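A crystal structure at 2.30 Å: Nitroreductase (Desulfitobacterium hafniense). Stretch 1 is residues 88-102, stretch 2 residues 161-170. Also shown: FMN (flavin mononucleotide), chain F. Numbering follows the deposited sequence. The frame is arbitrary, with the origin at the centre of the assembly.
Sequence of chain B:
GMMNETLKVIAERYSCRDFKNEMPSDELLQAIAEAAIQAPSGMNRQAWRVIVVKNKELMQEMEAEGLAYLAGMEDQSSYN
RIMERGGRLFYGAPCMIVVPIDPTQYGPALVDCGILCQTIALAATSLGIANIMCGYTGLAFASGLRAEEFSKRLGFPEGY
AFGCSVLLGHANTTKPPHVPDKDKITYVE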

# COMPACT_ATOMS: atom_id res chain seq x y z
N ARG B 88 14.23 21.21 4.73
CA ARG B 88 13.76 20.77 3.44
C ARG B 88 12.67 19.78 3.69
O ARG B 88 12.70 19.01 4.65
N LEU B 89 11.69 19.83 2.80
CA LEU B 89 10.53 18.97 2.87
C LEU B 89 10.79 17.85 1.83
O LEU B 89 10.49 16.70 2.08
N PHE B 90 11.43 18.19 0.70
CA PHE B 90 11.75 17.21 -0.32
C PHE B 90 13.20 16.75 -0.35
O PHE B 90 13.60 16.02 -1.26
N TYR B 91 13.97 17.12 0.66
CA TYR B 91 15.36 16.72 0.84
C TYR B 91 16.25 16.83 -0.42
O TYR B 91 17.16 16.04 -0.63
N GLY B 92 15.99 17.85 -1.22
CA GLY B 92 16.77 18.11 -2.44
C GLY B 92 16.49 17.16 -3.59
O GLY B 92 17.29 17.08 -4.53
N ALA B 93 15.38 16.42 -3.52
CA ALA B 93 15.01 15.46 -4.55
C ALA B 93 14.71 16.22 -5.81
O ALA B 93 14.00 17.22 -5.76
N PRO B 94 15.21 15.73 -6.95
CA PRO B 94 15.00 16.39 -8.22
C PRO B 94 13.72 15.98 -8.95
O PRO B 94 13.43 16.53 -10.00
N CYS B 95 13.00 15.00 -8.42
CA CYS B 95 11.72 14.58 -9.01
C CYS B 95 10.92 13.76 -8.04
O CYS B 95 11.43 13.28 -7.04
N MSE B 96 9.64 13.61 -8.34
CA MSE B 96 8.75 12.85 -7.48
C MSE B 96 7.56 12.38 -8.27
O MSE B 96 7.24 12.92 -9.31
N ILE B 97 6.92 11.35 -7.75
CA ILE B 97 5.69 10.89 -8.34
C ILE B 97 4.62 11.28 -7.36
O ILE B 97 4.70 10.93 -6.18
N VAL B 98 3.66 12.06 -7.84
CA VAL B 98 2.51 12.51 -7.05
C VAL B 98 1.34 11.61 -7.40
O VAL B 98 1.08 11.41 -8.58
N VAL B 99 0.66 11.07 -6.39
CA VAL B 99 -0.48 10.17 -6.57
C VAL B 99 -1.76 10.80 -6.04
O VAL B 99 -2.04 10.75 -4.85
N PRO B 100 -2.51 11.48 -6.91
CA PRO B 100 -3.77 12.04 -6.46
C PRO B 100 -4.83 10.94 -6.41
O PRO B 100 -4.69 9.90 -7.04
N ILE B 101 -5.89 11.16 -5.66
CA ILE B 101 -6.91 10.14 -5.51
C ILE B 101 -8.30 10.73 -5.53
O ILE B 101 -8.48 11.94 -5.30
N ASP B 102 -9.29 9.88 -5.83
CA ASP B 102 -10.69 10.27 -5.84
C ASP B 102 -11.13 10.19 -4.38
O ASP B 102 -11.10 9.13 -3.79
N ALA B 161 -7.94 14.77 -5.08
CA ALA B 161 -7.17 15.43 -4.06
C ALA B 161 -5.85 14.68 -3.88
O ALA B 161 -5.69 13.56 -4.33
N PHE B 162 -4.89 15.29 -3.20
CA PHE B 162 -3.62 14.63 -2.96
C PHE B 162 -3.77 13.38 -2.10
O PHE B 162 -4.50 13.38 -1.10
N GLY B 163 -3.06 12.32 -2.49
CA GLY B 163 -3.11 11.04 -1.78
C GLY B 163 -1.80 10.79 -1.08
O GLY B 163 -1.76 10.64 0.14
N CYS B 164 -0.73 10.74 -1.85
CA CYS B 164 0.60 10.59 -1.29
C CYS B 164 1.60 10.87 -2.40
O CYS B 164 1.21 11.18 -3.52
N SER B 165 2.88 10.82 -2.09
CA SER B 165 3.88 11.06 -3.12
C SER B 165 5.08 10.26 -2.79
O SER B 165 5.25 9.87 -1.67
N VAL B 166 5.92 9.98 -3.77
CA VAL B 166 7.17 9.27 -3.54
C VAL B 166 8.25 10.08 -4.18
O VAL B 166 8.21 10.28 -5.38
N LEU B 167 9.24 10.51 -3.40
CA LEU B 167 10.34 11.30 -3.94
C LEU B 167 11.38 10.33 -4.50
O LEU B 167 11.54 9.23 -3.94
N LEU B 168 12.06 10.73 -5.58
CA LEU B 168 13.00 9.86 -6.24
C LEU B 168 14.30 10.57 -6.61
O LEU B 168 14.30 11.73 -6.99
N GLY B 169 15.41 9.84 -6.51
CA GLY B 169 16.71 10.36 -6.91
C GLY B 169 17.82 9.41 -6.52
O GLY B 169 17.58 8.22 -6.34
N HIS B 170 19.03 9.92 -6.44
CA HIS B 170 20.19 9.16 -5.98
C HIS B 170 20.54 9.64 -4.58
O HIS B 170 20.54 10.85 -4.33

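Residues 96-101 and 161-168 run antiparallel in neighbouring strands, their N-to-C directions 138° apart, and every hydrogen bond between them joins backbone N to backbone O. Ile 97 and Val 166 form a regular two-bond pair: Ile 97 N donates to Val 166 O and Val 166 N to Ile 97 O, each at 2.9 Å, with angles at hydrogen of 170° and 161°. One step on, Val 99 N reaches Cys 164 O at 2.9 Å. Val 99 O then accepts twice, from Cys 164 N at 3.3 Å and, weakly because the angle is only 126°, from Gly 163 N at 3.0 Å. This shared acceptor marks the beta bulge, beyond which the register shifts by one. Regular bonding resumes at Ile 101, whose N donates to Ala 161 O at 2.8 Å and whose O accepts from Ala 161 N at 2.9 Å. At the other end, Leu 168 N donates to Cys 95 O at 3.0 Å and 165°.

Up to the bulge, paired side chains alternate between the two faces of the sheet. Met 96, a selenomethionine, Val 98, Ser 165 and Leu 167 share one face. Leu 167 (chi1 m, chi2 t) has the largest covered area, 107 Å². Its CD2 lies 3.6 Å from Met 96 CB and 3.9 Å from Phe 90 CD1, while its CB lies 3.9 Å from Ala 93 CB. The end of Met 96 (p, t, t) leads away from stretch 2. Val 98, a t rotamer, places CG1 4.1 Å from Phe 162 CD1; the CA-to-CB bond of Phe 162 points away, but chi1 is t and the end of the side chain comes nearer. Ser 165 is p, and its OG is hydrogen-bonded elsewhere in the structure.

The other face carries Cys 95, Ile 97, Val 99, Ile 101 (p, t), Ala 161, Cys 164, Val 166 and Leu 168. Leu 168 (m, t) meets Ile 97 (m, t) at CD1 to CD1, 4.0 Å, and its CB sits 3.7 Å from Cys 95 SG. At the bulge, Gly 163 leaves room: an ideal CB there would lie 2.7 Å from both Val 99 O and Ile 101 CG2.

Before the strand, a type I' turn from Phe 90 to Ala 93 is closed by Ala 93 N donating to Phe 90 O at 2.9 Å. Within it, Tyr 91 (chi1 m) donates from OH to O2 of FMN at 2.5 Å, satisfying a flavin acceptor. Leu 167 CD1 approaches the same ring at its edge, 4.3 Å from Tyr 91 CD2. Cys 164, a t rotamer, also reaches the flavin, with SG 3.8 Å from FMN C7M.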

# COMPACT_ATOMS: atom_id res chain seq x y z
CB ARG B 88 14.88 20.15 2.61
CG ARG B 88 15.95 21.18 2.08
CD ARG B 88 17.14 20.45 1.41
NE ARG B 88 17.72 19.42 2.30
CZ ARG B 88 18.62 18.50 1.94
NH1 ARG B 88 19.09 18.44 0.69
NH2 ARG B 88 19.06 17.62 2.85
CB LEU B 89 9.32 19.85 2.56
CG LEU B 89 7.98 19.76 3.29
CD1 LEU B 89 8.13 19.72 4.79
CD2 LEU B 89 7.11 20.96 2.85
CB PHE B 90 11.32 17.71 -1.70
CG PHE B 90 9.86 18.07 -1.78
CD1 PHE B 90 8.90 17.40 -1.00
CD2 PHE B 90 9.42 19.01 -2.69
CE1 PHE B 90 7.55 17.73 -1.10
CE2 PHE B 90 8.08 19.33 -2.81
CZ PHE B 90 7.14 18.70 -2.01
CB TYR B 91 15.39 15.30 1.40
CG TYR B 91 14.49 15.12 2.62
CD1 TYR B 91 14.84 15.64 3.87
CD2 TYR B 91 13.29 14.40 2.52
CE1 TYR B 91 14.01 15.46 4.98
CE2 TYR B 91 12.45 14.24 3.62
CZ TYR B 91 12.81 14.77 4.84
OH TYR B 91 11.97 14.58 5.92
CB ALA B 93 13.80 14.63 -4.14
CB PRO B 94 16.24 15.98 -9.01
CG PRO B 94 16.50 14.58 -8.53
CD PRO B 94 16.14 14.59 -7.08
CB CYS B 95 11.93 13.76 -10.28
SG CYS B 95 12.52 12.13 -9.96
CB MSE B 96 8.26 13.71 -6.28
CG MSE B 96 7.38 14.90 -6.65
SE MSE B 96 6.79 15.86 -5.09
CE MSE B 96 5.90 17.34 -5.99
CB ILE B 97 5.70 9.40 -8.56
CG1 ILE B 97 6.65 9.09 -9.71
CG2 ILE B 97 4.29 8.93 -8.84
CD1 ILE B 97 6.83 7.61 -10.02
CB VAL B 98 2.17 13.98 -7.36
CG1 VAL B 98 0.92 14.43 -6.58
CG2 VAL B 98 3.41 14.87 -7.01
CB VAL B 99 -0.28 8.79 -5.92
CG1 VAL B 99 -1.44 7.87 -6.29
CG2 VAL B 99 0.99 8.18 -6.37
CB PRO B 100 -4.10 13.04 -7.57
CG PRO B 100 -3.53 12.43 -8.77
CD PRO B 100 -2.22 11.87 -8.30
CB ILE B 101 -6.70 9.29 -4.20
CG1 ILE B 101 -6.81 10.14 -2.94
CG2 ILE B 101 -5.36 8.58 -4.17
CD1 ILE B 101 -6.95 9.27 -1.70
CB ASP B 102 -11.48 9.30 -6.72
CG ASP B 102 -12.96 9.71 -6.91
OD1 ASP B 102 -13.45 10.61 -6.21
OD2 ASP B 102 -13.63 9.12 -7.78
CB ALA B 161 -7.96 15.44 -2.75
CB PHE B 162 -2.65 15.59 -2.28
CG PHE B 162 -1.37 14.96 -1.85
CD1 PHE B 162 -0.27 14.97 -2.69
CD2 PHE B 162 -1.24 14.40 -0.59
CE1 PHE B 162 0.90 14.42 -2.29
CE2 PHE B 162 -0.07 13.85 -0.18
CZ PHE B 162 1.01 13.86 -1.03
CB CYS B 164 0.80 9.20 -0.70
SG CYS B 164 2.21 9.08 0.41
CB SER B 165 4.27 12.54 -3.15
OG SER B 165 4.94 12.93 -1.96
CB VAL B 166 7.20 7.88 -4.16
CG1 VAL B 166 8.52 7.21 -3.77
CG2 VAL B 166 5.99 7.05 -3.70
CB LEU B 167 10.97 12.20 -2.88
CG LEU B 167 10.01 13.02 -2.01
CD1 LEU B 167 10.79 13.71 -0.90
CD2 LEU B 167 9.22 14.04 -2.87
CB LEU B 168 12.38 9.31 -7.52
CG LEU B 168 11.03 8.57 -7.46
CD1 LEU B 168 10.56 8.25 -8.85
CD2 LEU B 168 11.07 7.31 -6.60
CB HIS B 170 21.37 9.32 -6.93
CG HIS B 170 21.16 8.64 -8.24
ND1 HIS B 170 21.31 7.27 -8.40
CD2 HIS B 170 20.78 9.12 -9.44
CE1 HIS B 170 21.04 6.95 -9.65
NE2 HIS B 170 20.71 8.05 -10.31
N1 FMN F . 9.15 10.72 5.95
C2 FMN F . 9.46 12.06 5.84
O2 FMN F . 10.58 12.50 6.08
N3 FMN F . 8.49 12.94 5.44
C4 FMN F . 7.21 12.52 5.15
O4 FMN F . 6.40 13.36 4.81
C4A FMN F . 6.90 11.16 5.27
N5 FMN F . 5.65 10.69 4.99
C5A FMN F . 5.44 9.34 4.86
C6 FMN F . 4.22 8.90 4.32
C7 FMN F . 3.97 7.54 4.16
C7M FMN F . 2.68 7.11 3.59
C8 FMN F . 4.94 6.62 4.56
C8M FMN F . 4.73 5.16 4.42
C9 FMN F . 6.15 7.06 5.09
C9A FMN F . 6.41 8.44 5.25
N10 FMN F . 7.60 8.92 5.78
C10 FMN F . 7.89 10.26 5.67
C1' FMN F . 8.75 7.97 5.90
C2' FMN F . 8.67 7.23 7.22
O2' FMN F . 9.14 8.09 8.24
C3' FMN F . 9.49 5.94 7.13
O3' FMN F . 8.97 5.08 6.14
C4' FMN F . 9.47 5.22 8.46
O4' FMN F . 10.11 6.05 9.38
C5' FMN F . 10.19 3.86 8.41
O5' FMN F . 11.52 4.04 7.98
P FMN F . 12.05 3.39 6.61
O1P FMN F . 13.42 3.92 6.37
O2P FMN F . 11.16 3.76 5.40
O3P FMN F . 12.07 1.92 6.87